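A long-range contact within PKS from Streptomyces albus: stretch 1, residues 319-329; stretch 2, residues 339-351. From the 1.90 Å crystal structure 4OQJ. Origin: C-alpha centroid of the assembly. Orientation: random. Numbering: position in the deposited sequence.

Stretch 1, residues 319-329: GPETVSYVEAH
Stretch 2 339-351: IEVAALNQAFNRE

Stretch 1 opens with a 3-10 turn at 320-322 and reaches an extended segment around 325-327. Stretch 2 is helical through F348, with its helix begun earlier in the chain. The two run in opposite senses. CA atoms pair P320 with F348 at 5.2 Å, V326 with L344 at 9.1 Å and A328 with E340 at 7.7 Å. The contact buries 432 Å², both sides summed.

One hydrogen bond crosses the contact. H329 N donates to E340 OE2 at 2.6 Å, with an N-H...acceptor angle of 145°. The buried E340 carboxylate thus accepts a backbone N-H. E340 reaches it with chi1 and chi2 both t (-177°, 162°) and chi3 14°. E340 OE2 also lies 3.3 Å from A328 CB, whose methyl points toward the helix. The H329 CA-to-CB bond points sideways and the end of the side chain (chi1 t, chi2 58°) leads away.

The remaining contact is mostly apolar. P320, V323, V326, L344 and F348 are buried apolar residues; P320 and F348 each have 95 Å² covered by the other stretch. V323 and V326 are both chi1 t, and V323 points toward the helix. From Y325 to A328 directions alternate, as expected of extended backbone: Y325 and E327 away, V326 and A328 toward. F348 (chi1 -87°, chi2 59°) starts sideways, but its ring comes nearer stretch 1. V326 CG2 lies 3.7 Å from F348 CZ. V323 CG1 meets the ring edge, 3.9 Å from F348 CZ. V326 CG1 also packs on L344 CD1 at 4.1 Å; L344 is m,t.

P320, C-gamma endo, packs at the helix end. Its CB is 3.9 Å from F348 CD2, and P320 CG is 3.3 Å from F348 O. N349 is the first residue to leave helical phi/psi. R350 (p,t,t, chi4 -83°) folds back, and its NH1 donates to A347 O at 2.7 Å. That places R350 NH1 4.2 Å from P320 CG.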

ATOM      1  N   GLY A 319      16.765 -20.921   7.278  1.00 25.57           N
ATOM      2  CA  GLY A 319      17.406 -20.912   8.580  1.00 24.25           C
ATOM      3  C   GLY A 319      18.467 -19.838   8.615  1.00 24.38           C
ATOM      4  O   GLY A 319      19.151 -19.618   7.608  1.00 24.27           O
ATOM      5  N   PRO A 320      18.620 -19.160   9.764  1.00 24.25           N
ATOM      6  CA  PRO A 320      19.590 -18.062   9.833  1.00 22.73           C
ATOM      7  C   PRO A 320      21.015 -18.503   9.504  1.00 24.00           C
ATOM      8  O   PRO A 320      21.807 -17.693   9.000  1.00 23.31           O
ATOM      9  CB  PRO A 320      19.482 -17.583  11.292  1.00 23.20           C
ATOM     10  CG  PRO A 320      18.862 -18.732  12.044  1.00 25.53           C
ATOM     11  CD  PRO A 320      17.942 -19.381  11.057  1.00 24.12           C
ATOM     12  N   GLU A 321      21.335 -19.767   9.782  1.00 24.02           N
ATOM     13  CA  GLU A 321      22.674 -20.280   9.531  1.00 25.23           C
ATOM     14  C   GLU A 321      22.948 -20.436   8.028  1.00 25.05           C
ATOM     15  O   GLU A 321      24.087 -20.652   7.638  1.00 26.55           O
ATOM     16  CB  GLU A 321      22.894 -21.621  10.269  1.00 29.51           C
ATOM     17  CG  GLU A 321      22.261 -22.874   9.638  1.00 29.61           C
ATOM     18  CD  GLU A 321      20.745 -22.965   9.785  1.00 33.90           C
ATOM     19  OE1 GLU A 321      20.132 -22.093  10.435  1.00 35.84           O
ATOM     20  OE2 GLU A 321      20.162 -23.929   9.244  1.00 37.52           O
ATOM     21  N   THR A 322      21.919 -20.318   7.183  1.00 24.16           N
ATOM     22  CA  THR A 322      22.098 -20.454   5.730  1.00 25.43           C
ATOM     23  C   THR A 322      22.220 -19.107   5.013  1.00 26.06           C
ATOM     24  O   THR A 322      22.401 -19.055   3.793  1.00 29.25           O
ATOM     25  CB  THR A 322      20.934 -21.237   5.085  1.00 27.57           C
ATOM     26  OG1 THR A 322      19.744 -20.437   5.093  1.00 25.52           O
ATOM     27  CG2 THR A 322      20.687 -22.550   5.826  1.00 28.95           C
ATOM     28  N   VAL A 323      22.122 -18.026   5.772  1.00 22.75           N
ATOM     29  CA  VAL A 323      22.267 -16.674   5.242  1.00 21.29           C
ATOM     30  C   VAL A 323      23.731 -16.263   5.358  1.00 24.02           C
ATOM     31  O   VAL A 323      24.293 -16.358   6.451  1.00 22.53           O
ATOM     32  CB  VAL A 323      21.344 -15.682   6.009  1.00 20.22           C
ATOM     33  CG1 VAL A 323      21.555 -14.260   5.545  1.00 18.01           C
ATOM     34  CG2 VAL A 323      19.873 -16.084   5.840  1.00 18.85           C
ATOM     35  N   SER A 324      24.349 -15.821   4.254  1.00 21.10           N
ATOM     36  CA  SER A 324      25.798 -15.539   4.237  1.00 22.05           C
ATOM     37  C   SER A 324      26.144 -14.088   3.916  1.00 21.09           C
ATOM     38  O   SER A 324      27.323 -13.720   3.904  1.00 21.81           O
ATOM     39  CB  SER A 324      26.524 -16.459   3.232  1.00 23.37           C
ATOM     40  OG  SER A 324      25.887 -16.460   1.965  1.00 23.89           O
ATOM     41  N   TYR A 325      25.125 -13.275   3.648  1.00 19.57           N
ATOM     42  CA  TYR A 325      25.291 -11.823   3.516  1.00 18.61           C
ATOM     43  C   TYR A 325      24.037 -11.095   4.030  1.00 17.31           C
ATOM     44  O   TYR A 325      22.914 -11.496   3.734  1.00 16.58           O
ATOM     45  CB  TYR A 325      25.567 -11.400   2.049  1.00 24.19           C
ATOM     46  CG  TYR A 325      25.706  -9.905   1.956  1.00 21.82           C
ATOM     47  CD1 TYR A 325      26.845  -9.276   2.435  1.00 21.11           C
ATOM     48  CD2 TYR A 325      24.684  -9.115   1.447  1.00 20.73           C
ATOM     49  CE1 TYR A 325      26.968  -7.910   2.416  1.00 22.38           C
ATOM     50  CE2 TYR A 325      24.804  -7.739   1.412  1.00 17.14           C
ATOM     51  CZ  TYR A 325      25.949  -7.144   1.904  1.00 19.22           C
ATOM     52  OH  TYR A 325      26.090  -5.770   1.907  1.00 18.44           O
ATOM     53  N   VAL A 326      24.221 -10.023   4.792  1.00 17.29           N
ATOM     54  CA  VAL A 326      23.109  -9.129   5.113  1.00 18.25           C
ATOM     55  C   VAL A 326      23.425  -7.713   4.659  1.00 17.07           C
ATOM     56  O   VAL A 326      24.478  -7.158   4.978  1.00 17.24           O
ATOM     57  CB  VAL A 326      22.777  -9.103   6.637  1.00 16.25           C
ATOM     58  CG1 VAL A 326      21.798  -7.970   6.968  1.00 15.88           C
ATOM     59  CG2 VAL A 326      22.206 -10.433   7.088  1.00 17.76           C
ATOM     60  N   GLU A 327      22.492  -7.141   3.912  1.00 14.21           N
ATOM     61  CA  GLU A 327      22.544  -5.748   3.536  1.00 14.16           C
ATOM     62  C   GLU A 327      21.776  -4.989   4.605  1.00 12.87           C
ATOM     63  O   GLU A 327      20.545  -5.017   4.646  1.00 12.73           O
ATOM     64  CB  GLU A 327      21.961  -5.527   2.133  1.00 15.82           C
ATOM     65  CG  GLU A 327      21.753  -4.052   1.710  1.00 16.32           C
ATOM     66  CD  GLU A 327      23.065  -3.266   1.522  1.00 17.27           C
ATOM     67  OE1 GLU A 327      24.155  -3.876   1.462  1.00 14.56           O
ATOM     68  OE2 GLU A 327      22.992  -2.024   1.426  1.00 12.98           O
ATOM     69  N   ALA A 328      22.534  -4.338   5.475  1.00 13.70           N
ATOM     70  CA  ALA A 328      22.012  -3.570   6.589  1.00 14.78           C
ATOM     71  C   ALA A 328      21.346  -2.284   6.132  1.00 14.18           C
ATOM     72  O   ALA A 328      21.645  -1.759   5.062  1.00 14.15           O
ATOM     73  CB  ALA A 328      23.125  -3.243   7.540  1.00 15.71           C
ATOM     74  N   HIS A 329      20.433  -1.783   6.951  1.00 12.87           N
ATOM     75  CA  HIS A 329      19.905  -0.443   6.756  1.00 13.77           C
ATOM     76  C   HIS A 329      21.087   0.531   6.796  1.00 17.25           C
ATOM     77  O   HIS A 329      21.242   1.392   5.926  1.00 19.24           O
ATOM     78  CB  HIS A 329      18.867  -0.144   7.835  1.00 14.08           C
ATOM     79  CG  HIS A 329      18.229   1.194   7.700  1.00 15.38           C
ATOM     80  ND1 HIS A 329      17.556   1.586   6.565  1.00 19.61           N
ATOM     81  CD2 HIS A 329      18.163   2.234   8.564  1.00 18.76           C
ATOM     82  CE1 HIS A 329      17.100   2.815   6.732  1.00 18.24           C
ATOM     83  NE2 HIS A 329      17.457   3.231   7.934  1.00 20.12           N
ATOM     84  N   ILE A 339      22.644  -0.987  17.601  1.00 18.46           N
ATOM     85  CA  ILE A 339      21.280  -1.490  17.686  1.00 21.11           C
ATOM     86  C   ILE A 339      20.976  -2.438  16.517  1.00 21.42           C
ATOM     87  O   ILE A 339      20.380  -3.507  16.710  1.00 18.92           O
ATOM     88  CB  ILE A 339      20.259  -0.308  17.735  1.00 21.52           C
ATOM     89  CG1 ILE A 339      20.263   0.301  19.153  1.00 25.96           C
ATOM     90  CG2 ILE A 339      18.859  -0.752  17.330  1.00 19.64           C
ATOM     91  CD1 ILE A 339      19.248   1.383  19.391  1.00 29.38           C
ATOM     92  N   GLU A 340      21.390  -2.073  15.307  1.00 17.85           N
ATOM     93  CA  GLU A 340      21.055  -2.905  14.157  1.00 16.63           C
ATOM     94  C   GLU A 340      21.710  -4.287  14.295  1.00 16.48           C
ATOM     95  O   GLU A 340      21.090  -5.314  14.015  1.00 17.92           O
ATOM     96  CB  GLU A 340      21.470  -2.249  12.830  1.00 16.36           C
ATOM     97  CG  GLU A 340      21.047  -3.104  11.636  1.00 19.54           C
ATOM     98  CD  GLU A 340      21.021  -2.355  10.314  1.00 19.05           C
ATOM     99  OE1 GLU A 340      21.585  -1.238  10.247  1.00 18.18           O
ATOM    100  OE2 GLU A 340      20.427  -2.896   9.348  1.00 17.81           O
ATOM    101  N   VAL A 341      22.950  -4.311  14.753  1.00 17.64           N
ATOM    102  CA  VAL A 341      23.679  -5.566  14.895  1.00 17.53           C
ATOM    103  C   VAL A 341      23.139  -6.373  16.071  1.00 19.64           C
ATOM    104  O   VAL A 341      23.076  -7.598  16.009  1.00 21.98           O
ATOM    105  CB  VAL A 341      25.170  -5.304  15.061  1.00 18.77           C
ATOM    106  CG1 VAL A 341      25.931  -6.603  15.301  1.00 21.01           C
ATOM    107  CG2 VAL A 341      25.710  -4.590  13.804  1.00 21.48           C
ATOM    108  N   ALA A 342      22.757  -5.691  17.147  1.00 20.99           N
ATOM    109  CA  ALA A 342      22.139  -6.369  18.286  1.00 24.63           C
ATOM    110  C   ALA A 342      20.843  -7.052  17.855  1.00 21.16           C
ATOM    111  O   ALA A 342      20.538  -8.159  18.290  1.00 19.83           O
ATOM    112  CB  ALA A 342      21.868  -5.388  19.418  1.00 27.56           C
ATOM    113  N   ALA A 343      20.088  -6.396  16.984  1.00 17.52           N
ATOM    114  CA  ALA A 343      18.823  -6.938  16.511  1.00 17.12           C
ATOM    115  C   ALA A 343      19.047  -8.148  15.604  1.00 17.72           C
ATOM    116  O   ALA A 343      18.351  -9.148  15.718  1.00 17.95           O
ATOM    117  CB  ALA A 343      18.030  -5.862  15.775  1.00 16.04           C
ATOM    118  N   LEU A 344      20.015  -8.040  14.695  1.00 17.95           N
ATOM    119  CA  LEU A 344      20.392  -9.152  13.829  1.00 17.53           C
ATOM    120  C   LEU A 344      20.925 -10.347  14.627  1.00 19.44           C
ATOM    121  O   LEU A 344      20.573 -11.497  14.344  1.00 18.11           O
ATOM    122  CB  LEU A 344      21.449  -8.705  12.829  1.00 17.08           C
ATOM    123  CG  LEU A 344      20.959  -7.821  11.680  1.00 16.81           C
ATOM    124  CD1 LEU A 344      22.164  -7.204  10.995  1.00 16.00           C
ATOM    125  CD2 LEU A 344      20.109  -8.646  10.686  1.00 14.94           C
ATOM    126  N   ASN A 345      21.773 -10.072  15.611  1.00 19.54           N
ATOM    127  CA  ASN A 345      22.266 -11.127  16.509  1.00 21.47           C
ATOM    128  C   ASN A 345      21.084 -11.855  17.156  1.00 22.86           C
ATOM    129  O   ASN A 345      21.025 -13.081  17.170  1.00 23.60           O
ATOM    130  CB  ASN A 345      23.177 -10.559  17.605  1.00 20.97           C
ATOM    131  CG  ASN A 345      24.597 -10.268  17.125  1.00 22.24           C
ATOM    132  OD1 ASN A 345      25.011 -10.691  16.048  1.00 23.02           O
ATOM    133  ND2 ASN A 345      25.351  -9.533  17.939  1.00 21.96           N
ATOM    134  N   GLN A 346      20.139 -11.085  17.684  1.00 23.81           N
ATOM    135  CA  GLN A 346      18.999 -11.669  18.389  1.00 25.99           C
ATOM    136  C   GLN A 346      18.188 -12.533  17.425  1.00 23.82           C
ATOM    137  O   GLN A 346      17.839 -13.669  17.748  1.00 24.18           O
ATOM    138  CB  GLN A 346      18.114 -10.582  19.018  1.00 27.72           C
ATOM    139  CG  GLN A 346      16.850 -11.134  19.662  1.00 28.75           C
ATOM    140  CD  GLN A 346      15.966 -10.056  20.281  1.00 31.43           C
ATOM    141  OE1 GLN A 346      16.443  -9.180  20.996  1.00 32.16           O
ATOM    142  NE2 GLN A 346      14.669 -10.121  19.998  1.00 35.59           N
ATOM    143  N   ALA A 347      17.894 -12.011  16.235  1.00 18.38           N
ATOM    144  CA  ALA A 347      17.136 -12.784  15.260  1.00 18.98           C
ATOM    145  C   ALA A 347      17.898 -14.041  14.831  1.00 19.80           C
ATOM    146  O   ALA A 347      17.315 -15.125  14.752  1.00 22.73           O
ATOM    147  CB  ALA A 347      16.800 -11.926  14.039  1.00 19.81           C
ATOM    148  N   PHE A 348      19.192 -13.898  14.552  1.00 18.94           N
ATOM    149  CA  PHE A 348      19.965 -14.995  13.995  1.00 21.04           C
ATOM    150  C   PHE A 348      20.216 -16.093  15.033  1.00 25.30           C
ATOM    151  O   PHE A 348      20.255 -17.268  14.679  1.00 26.50           O
ATOM    152  CB  PHE A 348      21.296 -14.483  13.411  1.00 21.12           C
ATOM    153  CG  PHE A 348      21.190 -14.030  11.968  1.00 20.64           C
ATOM    154  CD1 PHE A 348      20.312 -13.022  11.598  1.00 18.42           C
ATOM    155  CD2 PHE A 348      21.972 -14.618  10.984  1.00 22.90           C
ATOM    156  CE1 PHE A 348      20.213 -12.611  10.264  1.00 17.71           C
ATOM    157  CE2 PHE A 348      21.882 -14.213   9.659  1.00 20.25           C
ATOM    158  CZ  PHE A 348      20.999 -13.208   9.297  1.00 17.67           C
ATOM    159  N   ASN A 349      20.347 -15.714  16.304  1.00 23.76           N
ATOM    160  CA  ASN A 349      20.666 -16.670  17.374  1.00 29.22           C
ATOM    161  C   ASN A 349      19.430 -17.241  18.065  1.00 33.67           C
ATOM    162  O   ASN A 349      19.546 -17.926  19.078  1.00 34.73           O
ATOM    163  CB  ASN A 349      21.549 -16.012  18.444  1.00 33.08           C
ATOM    164  CG  ASN A 349      22.944 -15.681  17.945  1.00 41.44           C
ATOM    165  OD1 ASN A 349      23.499 -16.373  17.087  1.00 46.89           O
ATOM    166  ND2 ASN A 349      23.526 -14.622  18.499  1.00 43.29           N
ATOM    167  N   ARG A 350      18.247 -16.953  17.533  1.00 32.75           N
ATOM    168  CA  ARG A 350      17.012 -17.233  18.258  1.00 38.68           C
ATOM    169  C   ARG A 350      16.745 -18.730  18.476  1.00 45.72           C
ATOM    170  O   ARG A 350      16.043 -19.101  19.414  1.00 41.39           O
ATOM    171  CB  ARG A 350      15.825 -16.599  17.530  1.00 33.56           C
ATOM    172  CG  ARG A 350      15.421 -17.289  16.223  1.00 30.78           C
ATOM    173  CD  ARG A 350      14.312 -16.511  15.493  1.00 28.15           C
ATOM    174  NE  ARG A 350      13.887 -17.186  14.263  1.00 29.47           N
ATOM    175  CZ  ARG A 350      14.511 -17.078  13.090  1.00 30.16           C
ATOM    176  NH1 ARG A 350      15.594 -16.319  12.971  1.00 27.14           N
ATOM    177  NH2 ARG A 350      14.059 -17.732  12.033  1.00 35.66           N
ATOM    178  N   GLU A 351      17.302 -19.583  17.621  1.00 57.64           N
ATOM    179  CA  GLU A 351      16.998 -21.016  17.663  1.00 67.12           C
ATOM    180  C   GLU A 351      18.034 -21.805  18.465  1.00 66.21           C
ATOM    181  O   GLU A 351      18.114 -23.028  18.355  1.00 63.64           O
ATOM    182  CB  GLU A 351      16.901 -21.579  16.241  1.00 73.69           C
TER